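L-lysine 6-oxidase (Marinomonas mediterranea, PDB 3WEU) catalyses the oxidative deamination of the side-chain amine of L-lysine with a cysteine tryptophylquinone cofactor, releasing hydrogen peroxide that kills bacteria. Local coordinates at residues S602-G607 against P677-N682; R614-Y619 against E653-K658; G200-N205 against Q621-W626. All coordinates share one frame; numbering follows the deposited sequence.

Contact 1: residues S602-G607 against P677-N682; sequences SHLPAG and PVFFIN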
loop_
_atom_site.group_PDB
_atom_site.type_symbol
_atom_site.label_atom_id
_atom_site.label_comp_id
_atom_site.label_asym_id
_atom_site.label_seq_id
_atom_site.Cartn_x
_atom_site.Cartn_y
_atom_site.Cartn_z
ATOM N N SER A 602 -18.803 -25.285 5.314
ATOM C CA SER A 602 -19.336 -24.029 4.731
ATOM C C SER A 602 -19.916 -23.129 5.843
ATOM O O SER A 602 -20.154 -21.947 5.612
ATOM C CB SER A 602 -20.395 -24.400 3.675
ATOM O OG SER A 602 -21.532 -24.796 4.339
ATOM N N HIS A 603 -20.122 -23.669 7.031
ATOM C CA HIS A 603 -20.675 -22.975 8.218
ATOM C C HIS A 603 -22.095 -22.514 8.038
ATOM O O HIS A 603 -22.538 -21.623 8.725
ATOM C CB HIS A 603 -19.816 -21.753 8.583
ATOM C CG HIS A 603 -18.387 -22.106 8.725
ATOM N ND1 HIS A 603 -17.897 -22.691 9.858
ATOM C CD2 HIS A 603 -17.390 -22.119 7.831
ATOM C CE1 HIS A 603 -16.625 -22.985 9.693
ATOM N NE2 HIS A 603 -16.288 -22.639 8.472
ATOM N N LEU A 604 -22.808 -23.106 7.101
ATOM C CA LEU A 604 -24.152 -22.680 6.871
ATOM C C LEU A 604 -25.072 -23.865 6.667
ATOM O O LEU A 604 -24.688 -24.848 6.027
ATOM C CB LEU A 604 -24.209 -21.819 5.592
ATOM C CG LEU A 604 -23.504 -20.443 5.684
ATOM C CD1 LEU A 604 -23.328 -19.855 4.263
ATOM C CD2 LEU A 604 -24.262 -19.537 6.644
ATOM N N PRO A 605 -26.320 -23.702 7.069
ATOM C CA PRO A 605 -27.383 -24.682 6.711
ATOM C C PRO A 605 -27.744 -24.543 5.261
ATOM O O PRO A 605 -27.458 -23.503 4.661
ATOM C CB PRO A 605 -28.535 -24.284 7.581
ATOM C CG PRO A 605 -28.359 -22.756 7.763
ATOM C CD PRO A 605 -26.871 -22.526 7.766
ATOM N N ALA A 606 -28.339 -25.568 4.695
ATOM C CA ALA A 606 -28.771 -25.532 3.305
ATOM C C ALA A 606 -29.981 -24.601 3.116
ATOM O O ALA A 606 -30.798 -24.434 4.011
ATOM C CB ALA A 606 -29.097 -26.987 2.865
ATOM N N GLY A 607 -30.125 -24.036 1.941
ATOM C CA GLY A 607 -31.379 -23.360 1.586
ATOM C C GLY A 607 -31.389 -21.883 1.995
ATOM O O GLY A 607 -32.396 -21.205 1.807
ATOM N N PRO A 677 -21.894 -13.308 10.355
ATOM C CA PRO A 677 -20.930 -14.247 9.853
ATOM C C PRO A 677 -19.927 -13.544 8.943
ATOM O O PRO A 677 -20.292 -12.815 8.021
ATOM C CB PRO A 677 -21.797 -15.218 9.021
ATOM C CG PRO A 677 -22.977 -14.375 8.594
ATOM C CD PRO A 677 -23.241 -13.480 9.736
ATOM N N VAL A 678 -18.669 -13.870 9.078
ATOM C CA VAL A 678 -17.645 -13.291 8.218
ATOM C C VAL A 678 -16.758 -14.372 7.636
ATOM O O VAL A 678 -16.122 -15.141 8.355
ATOM C CB VAL A 678 -16.760 -12.309 9.051
ATOM C CG1 VAL A 678 -15.675 -11.701 8.198
ATOM C CG2 VAL A 678 -17.641 -11.233 9.634
ATOM N N PHE A 679 -16.757 -14.436 6.314
ATOM C CA PHE A 679 -15.944 -15.338 5.594
ATOM C C PHE A 679 -14.722 -14.617 5.094
ATOM O O PHE A 679 -14.789 -13.442 4.713
ATOM C CB PHE A 679 -16.734 -15.890 4.399
ATOM C CG PHE A 679 -17.792 -16.873 4.811
ATOM C CD1 PHE A 679 -19.032 -16.428 5.132
ATOM C CD2 PHE A 679 -17.487 -18.223 4.938
ATOM C CE1 PHE A 679 -20.015 -17.280 5.550
ATOM C CE2 PHE A 679 -18.468 -19.092 5.322
ATOM C CZ PHE A 679 -19.754 -18.635 5.607
ATOM N N PHE A 680 -13.596 -15.298 5.076
ATOM C CA PHE A 680 -12.386 -14.696 4.530
ATOM C C PHE A 680 -11.382 -15.749 4.180
ATOM O O PHE A 680 -11.591 -16.923 4.484
ATOM C CB PHE A 680 -11.793 -13.709 5.522
ATOM C CG PHE A 680 -11.419 -14.307 6.855
ATOM C CD1 PHE A 680 -12.355 -14.634 7.781
ATOM C CD2 PHE A 680 -10.079 -14.526 7.154
ATOM C CE1 PHE A 680 -12.002 -15.161 9.024
ATOM C CE2 PHE A 680 -9.702 -15.051 8.400
ATOM C CZ PHE A 680 -10.666 -15.361 9.328
ATOM N N ILE A 681 -10.342 -15.335 3.498
ATOM C CA ILE A 681 -9.241 -16.219 3.122
ATOM C C ILE A 681 -8.001 -15.866 3.960
ATOM O O ILE A 681 -7.450 -14.744 3.914
ATOM C CB ILE A 681 -8.914 -16.047 1.665
ATOM C CG1 ILE A 681 -10.151 -16.481 0.826
ATOM C CG2 ILE A 681 -7.728 -16.901 1.282
ATOM C CD1 ILE A 681 -9.962 -16.193 -0.609
ATOM N N ASN A 682 -7.588 -16.827 4.753
ATOM C CA ASN A 682 -6.484 -16.608 5.645
ATOM C C ASN A 682 -5.260 -16.693 4.789
ATOM O O ASN A 682 -4.905 -17.763 4.265
ATOM C CB ASN A 682 -6.482 -17.625 6.772
ATOM C CG ASN A 682 -5.374 -17.337 7.804
ATOM O OD1 ASN A 682 -4.262 -16.922 7.455
ATOM N ND2 ASN A 682 -5.680 -17.584 9.054
#
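Phe679 points the far end of its ring at the turn that ends helix 596-602, and Ser602, His603 and Leu604 receive it. Phe679 belongs to strand 675-680 of a two-stranded antiparallel sheet. His603 has positive phi (64°) and is the first residue to leave the helix, so the chain turns there.

The tight part is the ring against the backbone. Ser602 O lies at the ring edge, in its plane, 3.3 Å from Phe679 CE2 and equally near Phe679 CZ. This suits the weakly positive rim of an aromatic ring. CG of Phe679 stands beside the backbone N and anti to the carbonyl carbon (chi1 -73°), which carries the ring from the strand to the turn. Arg614 adds a cation-pi contact with the same ring.

The side chains fit less closely. Leu604 meets the ring obliquely through CD1, 4.0 Å from Phe679 CZ. His603 runs antiparallel alongside it, with His603 CD2 4.1 Å from Phe679 CE2. His603 is partly exposed, and its ring stacks with that of Phe657 on the neighbouring strand. Further along the loop, Pro605 and Gly607 are exposed and do not touch 677-682.

Ser602 OG faces its own helix and bonds to Gly598 O. It also accepts a weak bond from Leu604 N, with 3.5 Å between Leu604 N and Ser602 OG.

Contact 2: residues R614-Y619 against E653-K658; sequences RGINSY and ELFDFK
The Phe655 ring lies between its own neighbour Leu654 and the backbone of Arg614 and Gly615. Its segment leads into strand 656-661, which pairs with 675-680 in a two-stranded antiparallel sheet. Leu654 CD2 sits over one face of the ring, nearer the rim than the centre, 4.1 Å from the ring plane. Ile616 CD1 comes in at the edge, near that plane, 4.1 Å from Phe655 CE1. Arg614 O and Gly615 CA approach obliquely.

The contact joins this segment to the loop before helix 619-625. It is buried and has no hydrogen bond between the two segments. Gly615 has no side chain, and its CA packs 3.8 Å from Phe655 CD1. CG1 of Ile616 stands beside the backbone N (chi1 -52°), and chi2 of -75° bends CD1 round to the ring edge.

The polar groups find partners outside the segments. Arg650 donates to Arg614 O and makes a cation-pi contact with Phe655. The Arg614 guanidinium bonds to Asn611 O through NH1 and forms a salt bridge with Glu647 through NH2. The ring and Arg650 thus both lie close to one carbonyl, with Arg614 O 3.6 Å from Phe655 CE1.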
loop_
_atom_site.group_PDB
_atom_site.type_symbol
_atom_site.label_atom_id
_atom_site.label_comp_id
_atom_site.label_asym_id
_atom_site.label_seq_id
_atom_site.Cartn_x
_atom_site.Cartn_y
_atom_site.Cartn_z
ATOM N N ARG A 614 -18.739 -14.572 -1.002
ATOM C CA ARG A 614 -18.375 -14.319 0.390
ATOM C C ARG A 614 -16.966 -14.913 0.584
ATOM O O ARG A 614 -16.676 -16.032 0.195
ATOM C CB ARG A 614 -19.381 -14.903 1.305
ATOM C CG ARG A 614 -19.555 -16.437 1.212
ATOM C CD ARG A 614 -20.850 -16.924 1.793
ATOM N NE ARG A 614 -20.943 -18.359 1.640
ATOM C CZ ARG A 614 -21.216 -18.987 0.494
ATOM N NH1 ARG A 614 -21.420 -18.315 -0.650
ATOM N NH2 ARG A 614 -21.263 -20.344 0.491
ATOM N N GLY A 615 -16.114 -14.145 1.243
ATOM C CA GLY A 615 -14.773 -14.564 1.514
ATOM C C GLY A 615 -13.726 -14.038 0.552
ATOM O O GLY A 615 -12.542 -14.003 0.877
ATOM N N ILE A 616 -14.151 -13.682 -0.652
ATOM C CA ILE A 616 -13.283 -13.034 -1.635
ATOM C C ILE A 616 -13.464 -11.566 -1.400
ATOM O O ILE A 616 -14.362 -10.937 -1.934
ATOM C CB ILE A 616 -13.683 -13.306 -3.064
ATOM C CG1 ILE A 616 -13.832 -14.767 -3.322
ATOM C CG2 ILE A 616 -12.614 -12.762 -4.044
ATOM C CD1 ILE A 616 -12.578 -15.521 -3.448
ATOM N N ASN A 617 -12.660 -11.040 -0.501
ATOM C CA ASN A 617 -12.895 -9.701 0.063
ATOM C C ASN A 617 -12.136 -8.571 -0.689
ATOM O O ASN A 617 -12.326 -7.401 -0.372
ATOM C CB ASN A 617 -12.527 -9.684 1.527
ATOM C CG ASN A 617 -13.566 -10.430 2.373
ATOM O OD1 ASN A 617 -14.752 -10.069 2.340
ATOM N ND2 ASN A 617 -13.144 -11.428 3.137
ATOM N N SER A 618 -11.322 -8.958 -1.644
ATOM C CA SER A 618 -10.567 -8.030 -2.429
ATOM C C SER A 618 -10.438 -8.465 -3.840
ATOM O O SER A 618 -10.477 -9.644 -4.148
ATOM C CB SER A 618 -9.111 -7.862 -1.830
ATOM O OG SER A 618 -8.297 -9.009 -2.137
ATOM N N TYR A 619 -10.151 -7.486 -4.698
ATOM C CA TYR A 619 -9.826 -7.722 -6.083
ATOM C C TYR A 619 -8.687 -8.729 -6.235
ATOM O O TYR A 619 -8.733 -9.684 -7.035
ATOM C CB TYR A 619 -9.441 -6.357 -6.700
ATOM C CG TYR A 619 -8.835 -6.380 -8.039
ATOM C CD1 TYR A 619 -9.148 -7.394 -8.971
ATOM C CD2 TYR A 619 -8.021 -5.353 -8.428
ATOM C CE1 TYR A 619 -8.619 -7.381 -10.243
ATOM C CE2 TYR A 619 -7.502 -5.295 -9.711
ATOM C CZ TYR A 619 -7.757 -6.317 -10.603
ATOM O OH TYR A 619 -7.208 -6.293 -11.860
ATOM N N GLU A 653 -13.151 -25.309 1.875
ATOM C CA GLU A 653 -11.951 -25.451 2.708
ATOM C C GLU A 653 -10.960 -24.305 2.594
ATOM O O GLU A 653 -10.166 -24.087 3.507
ATOM C CB GLU A 653 -11.285 -26.807 2.452
ATOM C CG GLU A 653 -12.148 -27.907 3.079
ATOM C CD GLU A 653 -11.427 -29.285 3.261
ATOM O OE1 GLU A 653 -10.427 -29.580 2.566
ATOM O OE2 GLU A 653 -11.862 -30.100 4.105
ATOM N N LEU A 654 -11.029 -23.564 1.492
ATOM C CA LEU A 654 -10.243 -22.362 1.321
ATOM C C LEU A 654 -10.515 -21.269 2.334
ATOM O O LEU A 654 -9.641 -20.457 2.661
ATOM C CB LEU A 654 -10.442 -21.819 -0.087
ATOM C CG LEU A 654 -9.669 -20.530 -0.373
ATOM C CD1 LEU A 654 -8.172 -20.792 -0.358
ATOM C CD2 LEU A 654 -10.077 -19.993 -1.719
ATOM N N PHE A 655 -11.747 -21.183 2.788
ATOM C CA PHE A 655 -12.201 -20.003 3.485
ATOM C C PHE A 655 -12.132 -20.250 4.984
ATOM O O PHE A 655 -12.366 -21.353 5.443
ATOM C CB PHE A 655 -13.635 -19.665 3.045
ATOM C CG PHE A 655 -13.760 -19.351 1.609
ATOM C CD1 PHE A 655 -13.464 -18.079 1.166
ATOM C CD2 PHE A 655 -14.168 -20.287 0.694
ATOM C CE1 PHE A 655 -13.552 -17.761 -0.165
ATOM C CE2 PHE A 655 -14.200 -20.013 -0.646
ATOM C CZ PHE A 655 -13.957 -18.713 -1.081
ATOM N N ASP A 656 -11.775 -19.247 5.736
ATOM C CA ASP A 656 -11.985 -19.236 7.141
ATOM C C ASP A 656 -13.260 -18.522 7.449
ATOM O O ASP A 656 -13.856 -17.843 6.574
ATOM C CB ASP A 656 -10.870 -18.443 7.810
ATOM C CG ASP A 656 -9.706 -19.261 8.200
ATOM O OD1 ASP A 656 -9.375 -20.298 7.500
ATOM O OD2 ASP A 656 -9.098 -18.761 9.180
ATOM N N PHE A 657 -13.613 -18.533 8.719
ATOM C CA PHE A 657 -14.884 -18.032 9.123
ATOM C C PHE A 657 -14.812 -17.502 10.520
ATOM O O PHE A 657 -14.230 -18.146 11.354
ATOM C CB PHE A 657 -15.866 -19.174 9.045
ATOM C CG PHE A 657 -17.191 -18.878 9.615
ATOM C CD1 PHE A 657 -18.111 -18.183 8.863
ATOM C CD2 PHE A 657 -17.550 -19.331 10.894
ATOM C CE1 PHE A 657 -19.404 -17.927 9.352
ATOM C CE2 PHE A 657 -18.806 -19.047 11.397
ATOM C CZ PHE A 657 -19.735 -18.330 10.625
ATOM N N LYS A 658 -15.447 -16.376 10.799
ATOM C CA LYS A 658 -15.580 -15.920 12.167
ATOM C C LYS A 658 -16.938 -15.422 12.353
ATOM O O LYS A 658 -17.484 -14.692 11.467
ATOM C CB LYS A 658 -14.578 -14.803 12.426
ATOM C CG LYS A 658 -14.399 -14.459 13.914
ATOM C CD LYS A 658 -13.089 -13.706 14.198
ATOM C CE LYS A 658 -12.072 -13.866 13.053
ATOM N NZ LYS A 658 -10.664 -13.920 13.507
#

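Contact 3: residues G200-N205 against Q621-W626; sequences GFAGGN and QMVEHW
Gly200 CA lies obliquely against the Trp626 indole, 3.5 Å from Trp626 CZ2. Gly200 has no side chain, and its backbone lies directly against the indole. This is one of two places of direct van der Waals contact. At the second, Ala202 CB points to the other segment and meets Val623 CG1 at 4.1 Å. CG1 of Val623 is anti to the backbone N (chi1 173°) and is the branch that reaches Ala202.

These contacts set helix 619-625 beside strand 202-204, the middle strand of a three-stranded antiparallel sheet. Gln510 of helix 510-515 touches Ala202, Val623 and Trp626, and Trp509 packs edge-to-face with Trp626.

The hydrogen bonds between the segments run through two waters. Water 1 lies at the indole edge, in its plane. It accepts from Trp626 NE1 at 2.9 Å and donates to Gly200 O at 2.7 Å. Trp626 NE1 and Gly200 O are 3.9 Å apart, so the water bridges them. Water 2 donates to two backbone carbonyls, 2.7 Å from Ala202 O and 3.0 Å from Val623 O.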
loop_
_atom_site.group_PDB
_atom_site.type_symbol
_atom_site.label_atom_id
_atom_site.label_comp_id
_atom_site.label_asym_id
_atom_site.label_seq_id
_atom_site.Cartn_x
_atom_site.Cartn_y
_atom_site.Cartn_z
ATOM N N GLY A 200 -6.581 -20.085 -16.889
ATOM C CA GLY A 200 -6.854 -19.127 -15.852
ATOM C C GLY A 200 -5.663 -18.323 -15.339
ATOM O O GLY A 200 -5.761 -17.616 -14.314
ATOM N N PHE A 201 -4.530 -18.436 -16.047
ATOM C CA PHE A 201 -3.342 -17.612 -15.781
ATOM C C PHE A 201 -3.710 -16.134 -15.610
ATOM O O PHE A 201 -4.453 -15.549 -16.412
ATOM C CB PHE A 201 -2.347 -17.722 -16.966
ATOM C CG PHE A 201 -1.117 -16.877 -16.800
ATOM C CD1 PHE A 201 -1.097 -15.548 -17.144
ATOM C CD2 PHE A 201 0.034 -17.461 -16.257
ATOM C CE1 PHE A 201 0.077 -14.774 -16.913
ATOM C CE2 PHE A 201 1.168 -16.700 -16.030
ATOM C CZ PHE A 201 1.185 -15.379 -16.364
ATOM N N ALA A 202 -3.163 -15.521 -14.589
ATOM C CA ALA A 202 -3.344 -14.052 -14.394
ATOM C C ALA A 202 -2.218 -13.622 -13.454
ATOM O O ALA A 202 -2.173 -13.998 -12.268
ATOM C CB ALA A 202 -4.712 -13.742 -13.809
ATOM N N GLY A 203 -1.280 -12.891 -14.066
ATOM C CA GLY A 203 -0.067 -12.412 -13.384
ATOM C C GLY A 203 0.462 -11.129 -13.993
ATOM O O GLY A 203 0.095 -10.717 -15.126
ATOM N N GLY A 204 1.357 -10.504 -13.237
ATOM C CA GLY A 204 1.981 -9.279 -13.714
ATOM C C GLY A 204 3.058 -8.756 -12.749
ATOM O O GLY A 204 3.398 -9.394 -11.705
ATOM N N ASN A 205 3.597 -7.594 -13.103
ATOM C CA ASN A 205 4.798 -7.096 -12.405
ATOM C C ASN A 205 4.583 -5.871 -11.580
ATOM O O ASN A 205 5.534 -5.352 -11.048
ATOM C CB ASN A 205 5.923 -6.906 -13.414
ATOM C CG ASN A 205 6.375 -8.216 -14.022
ATOM O OD1 ASN A 205 6.504 -9.246 -13.324
ATOM N ND2 ASN A 205 6.603 -8.204 -15.325
ATOM N N GLN A 621 -7.736 -11.024 -4.207
ATOM C CA GLN A 621 -8.137 -12.368 -3.843
ATOM C C GLN A 621 -8.932 -13.010 -4.958
ATOM O O GLN A 621 -8.855 -14.224 -5.113
ATOM C CB GLN A 621 -8.940 -12.345 -2.546
ATOM C CG GLN A 621 -8.042 -12.066 -1.366
ATOM C CD GLN A 621 -8.805 -11.584 -0.166
ATOM O OE1 GLN A 621 -10.003 -11.883 0.009
ATOM N NE2 GLN A 621 -8.126 -10.855 0.718
ATOM N N MET A 622 -9.660 -12.210 -5.743
ATOM C CA MET A 622 -10.396 -12.761 -6.877
ATOM C C MET A 622 -9.449 -13.206 -7.955
ATOM O O MET A 622 -9.571 -14.312 -8.577
ATOM C CB MET A 622 -11.427 -11.798 -7.407
ATOM C CG MET A 622 -12.325 -12.405 -8.505
ATOM S SD MET A 622 -13.402 -13.747 -7.917
ATOM C CE MET A 622 -14.838 -12.791 -7.442
ATOM N N VAL A 623 -8.397 -12.431 -8.135
ATOM C CA VAL A 623 -7.383 -12.831 -9.077
ATOM C C VAL A 623 -6.751 -14.196 -8.757
ATOM O O VAL A 623 -6.505 -14.993 -9.648
ATOM C CB VAL A 623 -6.293 -11.723 -9.184
ATOM C CG1 VAL A 623 -5.127 -12.204 -10.040
ATOM C CG2 VAL A 623 -6.879 -10.514 -9.839
ATOM N N GLU A 624 -6.544 -14.469 -7.502
ATOM C CA GLU A 624 -5.897 -15.728 -7.047
ATOM C C GLU A 624 -6.927 -16.872 -6.878
ATOM O O GLU A 624 -6.646 -18.024 -7.252
ATOM C CB GLU A 624 -5.205 -15.495 -5.718
ATOM C CG GLU A 624 -4.438 -16.760 -5.315
ATOM C CD GLU A 624 -3.475 -16.572 -4.164
ATOM O OE1 GLU A 624 -3.454 -15.515 -3.509
ATOM O OE2 GLU A 624 -2.742 -17.525 -3.893
ATOM N N HIS A 625 -8.123 -16.547 -6.397
ATOM C CA HIS A 625 -9.049 -17.582 -5.923
ATOM C C HIS A 625 -10.429 -17.748 -6.602
ATOM O O HIS A 625 -11.280 -18.412 -6.075
ATOM C CB HIS A 625 -9.232 -17.382 -4.500
ATOM C CG HIS A 625 -7.981 -17.587 -3.732
ATOM N ND1 HIS A 625 -7.349 -18.809 -3.674
ATOM C CD2 HIS A 625 -7.259 -16.748 -2.956
ATOM C CE1 HIS A 625 -6.289 -18.731 -2.884
ATOM N NE2 HIS A 625 -6.211 -17.494 -2.424
ATOM N N TRP A 626 -10.573 -17.181 -7.789
ATOM C CA TRP A 626 -11.771 -17.306 -8.657
ATOM C C TRP A 626 -12.272 -18.759 -8.703
ATOM O O TRP A 626 -13.483 -19.023 -8.698
ATOM C CB TRP A 626 -11.503 -16.702 -10.036
ATOM C CG TRP A 626 -10.313 -17.284 -10.699
ATOM C CD1 TRP A 626 -9.017 -16.929 -10.468
ATOM C CD2 TRP A 626 -10.270 -18.400 -11.606
ATOM N NE1 TRP A 626 -8.166 -17.741 -11.193
ATOM C CE2 TRP A 626 -8.909 -18.635 -11.912
ATOM C CE3 TRP A 626 -11.244 -19.230 -12.186
ATOM C CZ2 TRP A 626 -8.491 -19.672 -12.756
ATOM C CZ3 TRP A 626 -10.840 -20.211 -13.063
ATOM C CH2 TRP A 626 -9.459 -20.464 -13.318
HETATM O O HOH W 1 -5.273 -17.692 -11.705
HETATM O O HOH W 2 -3.784 -15.539 -10.713
#

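How the contacts relate
Contacts 1 and 2 are close neighbours, with centres about 8 Å apart. They share the two-stranded antiparallel sheet of 656-661 and 675-680, where Val678 pairs with Lys658 and Phe680 with Asp656. Along the chain both segments of contact 2 fall between those of contact 1. Contact 3 lies about 15 Å from contact 2 and 23 Å from contact 1, centre to centre. It brings 200-205, from the N-terminal family region, to helix 619-625, which begins at the end of segment 614-619. Ile616 packs on Met622, and Ile681 and Leu654 both pack on His625. The helix thus connects the C-terminal strand pair with the three-stranded sheet of 202-204.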